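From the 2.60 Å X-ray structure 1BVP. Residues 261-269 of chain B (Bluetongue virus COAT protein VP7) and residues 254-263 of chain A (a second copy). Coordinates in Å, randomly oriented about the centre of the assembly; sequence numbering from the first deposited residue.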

ATOM      1  N   PRO B 261      -1.279  -1.124   9.661  1.00 13.94           N
ATOM      2  CA  PRO B 261      -1.975  -0.234   8.728  1.00  8.39           C
ATOM      3  C   PRO B 261      -1.285   1.077   8.440  1.00  9.00           C
ATOM      4  O   PRO B 261      -1.008   1.851   9.335  1.00 16.29           O
ATOM      5  CB  PRO B 261      -3.360  -0.053   9.347  1.00  2.00           C
ATOM      6  CG  PRO B 261      -3.256  -0.675  10.702  1.00  7.88           C
ATOM      7  CD  PRO B 261      -2.202  -1.673  10.670  1.00  9.38           C
ATOM      8  N   ALA B 262      -1.046   1.311   7.151  1.00  9.95           N
ATOM      9  CA  ALA B 262      -0.373   2.489   6.630  1.00  4.11           C
ATOM     10  C   ALA B 262       0.978   2.822   7.233  1.00  5.21           C
ATOM     11  O   ALA B 262       1.403   4.000   7.210  1.00 11.18           O
ATOM     12  CB  ALA B 262      -1.263   3.693   6.610  1.00  2.05           C
ATOM     13  N   LEU B 263       1.729   1.776   7.602  1.00  5.09           N
ATOM     14  CA  LEU B 263       3.075   1.964   8.169  1.00  7.96           C
ATOM     15  C   LEU B 263       3.931   2.883   7.270  1.00 13.42           C
ATOM     16  O   LEU B 263       4.652   3.767   7.751  1.00 16.14           O
ATOM     17  CB  LEU B 263       3.776   0.620   8.341  1.00  3.64           C
ATOM     18  CG  LEU B 263       4.638   0.442   9.586  1.00  7.29           C
ATOM     19  CD1 LEU B 263       5.772  -0.514   9.275  1.00  3.51           C
ATOM     20  CD2 LEU B 263       5.158   1.748  10.071  1.00  2.06           C
ATOM     21  N   THR B 264       3.811   2.694   5.955  1.00 12.32           N
ATOM     22  CA  THR B 264       4.573   3.490   5.013  1.00 10.77           C
ATOM     23  C   THR B 264       4.265   4.980   5.146  1.00  7.94           C
ATOM     24  O   THR B 264       5.169   5.805   5.184  1.00  8.83           O
ATOM     25  CB  THR B 264       4.317   3.029   3.567  1.00 17.01           C
ATOM     26  OG1 THR B 264       4.396   1.604   3.501  1.00 21.66           O
ATOM     27  CG2 THR B 264       5.376   3.584   2.650  1.00 11.86           C
ATOM     28  N   ALA B 265       2.987   5.327   5.242  1.00  7.47           N
ATOM     29  CA  ALA B 265       2.600   6.721   5.370  1.00  2.13           C
ATOM     30  C   ALA B 265       3.145   7.313   6.674  1.00  5.59           C
ATOM     31  O   ALA B 265       3.488   8.506   6.720  1.00 14.57           O
ATOM     32  CB  ALA B 265       1.122   6.834   5.311  1.00  2.08           C
ATOM     33  N   GLU B 266       3.236   6.493   7.735  1.00  2.14           N
ATOM     34  CA  GLU B 266       3.780   6.973   9.019  1.00  2.48           C
ATOM     35  C   GLU B 266       5.276   7.229   8.889  1.00  9.65           C
ATOM     36  O   GLU B 266       5.799   8.266   9.343  1.00 13.30           O
ATOM     37  CB  GLU B 266       3.533   5.951  10.137  1.00  7.87           C
ATOM     38  CG  GLU B 266       2.055   5.653  10.375  1.00  7.47           C
ATOM     39  CD  GLU B 266       1.186   6.927  10.476  1.00 14.07           C
ATOM     40  OE1 GLU B 266       1.566   7.885  11.210  1.00 15.75           O
ATOM     41  OE2 GLU B 266       0.096   6.954   9.858  1.00 10.80           O
ATOM     42  N   ILE B 267       5.973   6.252   8.313  1.00 10.00           N
ATOM     43  CA  ILE B 267       7.396   6.375   8.057  1.00 10.26           C
ATOM     44  C   ILE B 267       7.651   7.634   7.227  1.00  9.74           C
ATOM     45  O   ILE B 267       8.538   8.434   7.545  1.00 13.65           O
ATOM     46  CB  ILE B 267       7.927   5.140   7.306  1.00  9.14           C
ATOM     47  CG1 ILE B 267       8.046   3.983   8.294  1.00  5.01           C
ATOM     48  CG2 ILE B 267       9.329   5.438   6.738  1.00  8.22           C
ATOM     49  CD1 ILE B 267       8.194   2.667   7.692  1.00  3.72           C
ATOM     50  N   PHE B 268       6.863   7.833   6.179  1.00  7.00           N
ATOM     51  CA  PHE B 268       7.022   9.025   5.340  1.00  9.79           C
ATOM     52  C   PHE B 268       6.891  10.323   6.145  1.00 11.64           C
ATOM     53  O   PHE B 268       7.629  11.281   5.929  1.00 17.03           O
ATOM     54  CB  PHE B 268       5.998   9.041   4.202  1.00  2.08           C
ATOM     55  CG  PHE B 268       6.044  10.297   3.384  1.00  7.54           C
ATOM     56  CD1 PHE B 268       7.134  10.577   2.571  1.00  7.15           C
ATOM     57  CD2 PHE B 268       5.017  11.238   3.459  1.00  8.90           C
ATOM     58  CE1 PHE B 268       7.198  11.781   1.846  1.00  5.14           C
ATOM     59  CE2 PHE B 268       5.072  12.441   2.743  1.00  8.21           C
ATOM     60  CZ  PHE B 268       6.172  12.710   1.936  1.00  5.59           C
ATOM     61  N   ASN B 269       5.885  10.362   7.009  1.00 11.92           N
ATOM     62  CA  ASN B 269       5.635  11.512   7.849  1.00  8.96           C
ATOM     63  C   ASN B 269       6.834  11.811   8.745  1.00  7.35           C
ATOM     64  O   ASN B 269       7.233  12.955   8.866  1.00 13.43           O
ATOM     65  CB  ASN B 269       4.391  11.266   8.701  1.00 12.40           C
ATOM     66  CG  ASN B 269       3.926  12.529   9.437  1.00 15.49           C
ATOM     67  OD1 ASN B 269       3.542  12.475  10.609  1.00 17.01           O
ATOM     68  ND2 ASN B 269       3.985  13.671   8.754  1.00  5.86           N
TER
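Chain A 254-263: DKTLNQYPAL

Chain A crosses the first turns of the chain B helix as two successive turns, with no regular strand. Chain B is helical from Leu B263, with Ala B262 at the N-cap position. Chain A makes a type I turn from Thr A256 to Gln A259 and a type II turn from Tyr A260 to Leu A263. Leu A263 N donates to Tyr A260 O at 3.1 Å. Ala A262 is at the N-cap position of the corresponding helix in this copy.

The backbones come closest at Ala B265 and Asn A258, whose CA atoms are 4.9 Å apart. Ala B265 CA makes a CA-H...O contact with Asn A258 O at 3.3 Å. No hydrogen bond crosses between the stretches, so packing carries the contact.

From this point chain A runs toward the start of the helix. Pro A261 lies against its first turn. Ala B265 CB is 3.7 Å from Pro A261 CD, and Ala B262 CB is 3.6 Å from Pro A261 CB. Glu B266 has its CA-to-CB bond pointing away, but chi1 -60°, chi2 -48° and chi3 -47° fold the chain back. Glu B266 OE2 thereby comes to 4.1 Å from Pro A261 CG.

Phe B268 has the largest covered area in the contact. With chi1 at t (175°), its ring extends over chain A. Phe B268 CD2 is 3.6 Å from Gln A259 CA, and Phe B268 CZ is 3.8 Å from Lys A255 CD. The ring meets these atoms obliquely. Lys A255 is m, m, t, m along its side chain; its aliphatic part meets the ring, while NZ is hydrogen-bonded elsewhere.

Gln A259 points away overall, yet its CB is 3.8 Å from Phe B268 CE2. Its chi1 is p (54°) and chi2 is t. This brings Gln A259 NE2 back to Thr A256 O at 3.2 Å, across the type I turn. The backbone bond from Gln A259 N to Thr A256 O is weak, at 3.4 Å. Thr A256 is p (75°), which places Thr A256 OG1 to accept from Asn A258 N at 3.1 Å. Both side chains thus brace the turn that presents Asn A258 O.

Asn A258 is m (-63°) and points toward the helix. Asn A258 CG is 3.8 Å from Thr B264 CG2. Thr B264 is also m (-46°), which leaves CG2 near trans to N; this is the branch that meets Asn A258 CG.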

ATOM      1  N   ASP A 254       9.593  13.431  -4.597  1.00 12.46           N
ATOM      2  CA  ASP A 254       8.361  13.590  -5.339  1.00 13.96           C
ATOM      3  C   ASP A 254       7.342  12.831  -4.484  1.00 14.97           C
ATOM      4  O   ASP A 254       7.674  11.822  -3.854  1.00 17.83           O
ATOM      5  CB  ASP A 254       8.455  12.980  -6.740  1.00 20.61           C
ATOM      6  CG  ASP A 254       9.413  13.719  -7.641  1.00 26.37           C
ATOM      7  OD1 ASP A 254       9.340  14.966  -7.752  1.00 27.21           O
ATOM      8  OD2 ASP A 254      10.260  13.030  -8.236  1.00 38.62           O
ATOM      9  N   LYS A 255       6.128  13.356  -4.404  1.00 13.20           N
ATOM     10  CA  LYS A 255       5.107  12.742  -3.590  1.00 12.16           C
ATOM     11  C   LYS A 255       4.586  11.489  -4.232  1.00 17.27           C
ATOM     12  O   LYS A 255       4.468  11.424  -5.470  1.00 22.15           O
ATOM     13  CB  LYS A 255       3.946  13.712  -3.340  1.00 15.64           C
ATOM     14  CG  LYS A 255       4.233  14.921  -2.429  1.00 14.60           C
ATOM     15  CD  LYS A 255       4.587  14.520  -1.015  1.00 14.10           C
ATOM     16  CE  LYS A 255       4.459  15.697  -0.035  1.00 17.15           C
ATOM     17  NZ  LYS A 255       5.172  16.931  -0.434  1.00 15.75           N
ATOM     18  N   THR A 256       4.353  10.478  -3.394  1.00 16.93           N
ATOM     19  CA  THR A 256       3.805   9.224  -3.863  1.00 13.12           C
ATOM     20  C   THR A 256       2.428   9.061  -3.222  1.00 16.69           C
ATOM     21  O   THR A 256       1.946   9.946  -2.520  1.00 14.75           O
ATOM     22  CB  THR A 256       4.680   8.056  -3.499  1.00  9.31           C
ATOM     23  OG1 THR A 256       4.548   7.749  -2.109  1.00 21.91           O
ATOM     24  CG2 THR A 256       6.108   8.395  -3.766  1.00 11.17           C
ATOM     25  N   LEU A 257       1.773   7.950  -3.513  1.00 18.81           N
ATOM     26  CA  LEU A 257       0.452   7.660  -2.978  1.00 11.25           C
ATOM     27  C   LEU A 257       0.500   7.248  -1.496  1.00 11.47           C
ATOM     28  O   LEU A 257      -0.515   6.904  -0.920  1.00 15.82           O
ATOM     29  CB  LEU A 257      -0.174   6.550  -3.808  1.00  5.39           C
ATOM     30  CG  LEU A 257      -1.342   6.884  -4.724  1.00  9.65           C
ATOM     31  CD1 LEU A 257      -1.390   8.320  -5.161  1.00  7.84           C
ATOM     32  CD2 LEU A 257      -1.277   5.952  -5.879  1.00  9.46           C
ATOM     33  N   ASN A 258       1.690   7.198  -0.912  1.00  9.24           N
ATOM     34  CA  ASN A 258       1.831   6.844   0.491  1.00 10.69           C
ATOM     35  C   ASN A 258       2.131   8.084   1.314  1.00 13.28           C
ATOM     36  O   ASN A 258       2.712   7.961   2.366  1.00 17.16           O
ATOM     37  CB  ASN A 258       2.995   5.898   0.720  1.00 17.06           C
ATOM     38  CG  ASN A 258       2.828   4.568   0.023  1.00 21.68           C
ATOM     39  OD1 ASN A 258       3.625   4.228  -0.832  1.00 27.16           O
ATOM     40  ND2 ASN A 258       1.843   3.787   0.425  1.00 21.51           N
ATOM     41  N   GLN A 259       1.805   9.274   0.815  1.00 10.61           N
ATOM     42  CA  GLN A 259       2.065  10.516   1.554  1.00  7.80           C
ATOM     43  C   GLN A 259       1.067  10.722   2.699  1.00 12.11           C
ATOM     44  O   GLN A 259       1.360  11.377   3.707  1.00 13.24           O
ATOM     45  CB  GLN A 259       1.980  11.702   0.604  1.00  2.59           C
ATOM     46  CG  GLN A 259       0.696  11.747  -0.149  1.00  2.00           C
ATOM     47  CD  GLN A 259       0.561  12.968  -1.014  1.00 10.07           C
ATOM     48  OE1 GLN A 259       0.437  14.081  -0.510  1.00 18.29           O
ATOM     49  NE2 GLN A 259       0.549  12.772  -2.321  1.00 12.77           N
ATOM     50  N   TYR A 260      -0.096  10.102   2.546  1.00 13.39           N
ATOM     51  CA  TYR A 260      -1.168  10.197   3.503  1.00 10.27           C
ATOM     52  C   TYR A 260      -1.705   8.777   3.681  1.00 13.25           C
ATOM     53  O   TYR A 260      -1.926   8.090   2.701  1.00 15.04           O
ATOM     54  CB  TYR A 260      -2.253  11.146   2.954  1.00  5.88           C
ATOM     55  CG  TYR A 260      -3.427  11.273   3.898  1.00 13.16           C
ATOM     56  CD1 TYR A 260      -4.488  10.359   3.826  1.00 14.16           C
ATOM     57  CD2 TYR A 260      -3.436  12.229   4.935  1.00 10.93           C
ATOM     58  CE1 TYR A 260      -5.504  10.377   4.749  1.00 17.01           C
ATOM     59  CE2 TYR A 260      -4.467  12.258   5.866  1.00 12.59           C
ATOM     60  CZ  TYR A 260      -5.487  11.322   5.763  1.00 16.87           C
ATOM     61  OH  TYR A 260      -6.481  11.247   6.678  1.00 17.63           O
ATOM     62  N   PRO A 261      -1.973   8.343   4.934  1.00 13.94           N
ATOM     63  CA  PRO A 261      -2.483   6.989   5.168  1.00  8.39           C
ATOM     64  C   PRO A 261      -3.674   6.587   4.331  1.00  9.00           C
ATOM     65  O   PRO A 261      -4.705   7.231   4.355  1.00 16.29           O
ATOM     66  CB  PRO A 261      -2.773   6.952   6.668  1.00  2.00           C
ATOM     67  CG  PRO A 261      -2.616   8.369   7.120  1.00  7.88           C
ATOM     68  CD  PRO A 261      -1.719   9.047   6.204  1.00  9.38           C
ATOM     69  N   ALA A 262      -3.502   5.480   3.612  1.00  9.95           N
ATOM     70  CA  ALA A 262      -4.492   4.909   2.713  1.00  4.11           C
ATOM     71  C   ALA A 262      -5.072   5.839   1.665  1.00  5.21           C
ATOM     72  O   ALA A 262      -6.204   5.612   1.181  1.00 11.18           O
ATOM     73  CB  ALA A 262      -5.577   4.182   3.444  1.00  2.05           C
ATOM     74  N   LEU A 263      -4.239   6.770   1.180  1.00  5.09           N
ATOM     75  CA  LEU A 263      -4.671   7.712   0.134  1.00  7.96           C
ATOM     76  C   LEU A 263      -5.305   6.962  -1.058  1.00 13.42           C
ATOM     77  O   LEU A 263      -6.335   7.377  -1.607  1.00 16.14           O
ATOM     78  CB  LEU A 263      -3.491   8.545  -0.356  1.00  3.64           C
ATOM     79  CG  LEU A 263      -3.762  10.011  -0.677  1.00  7.29           C
ATOM     80  CD1 LEU A 263      -2.822  10.464  -1.775  1.00  3.51           C
ATOM     81  CD2 LEU A 263      -5.182  10.222  -1.068  1.00  2.06           C
TER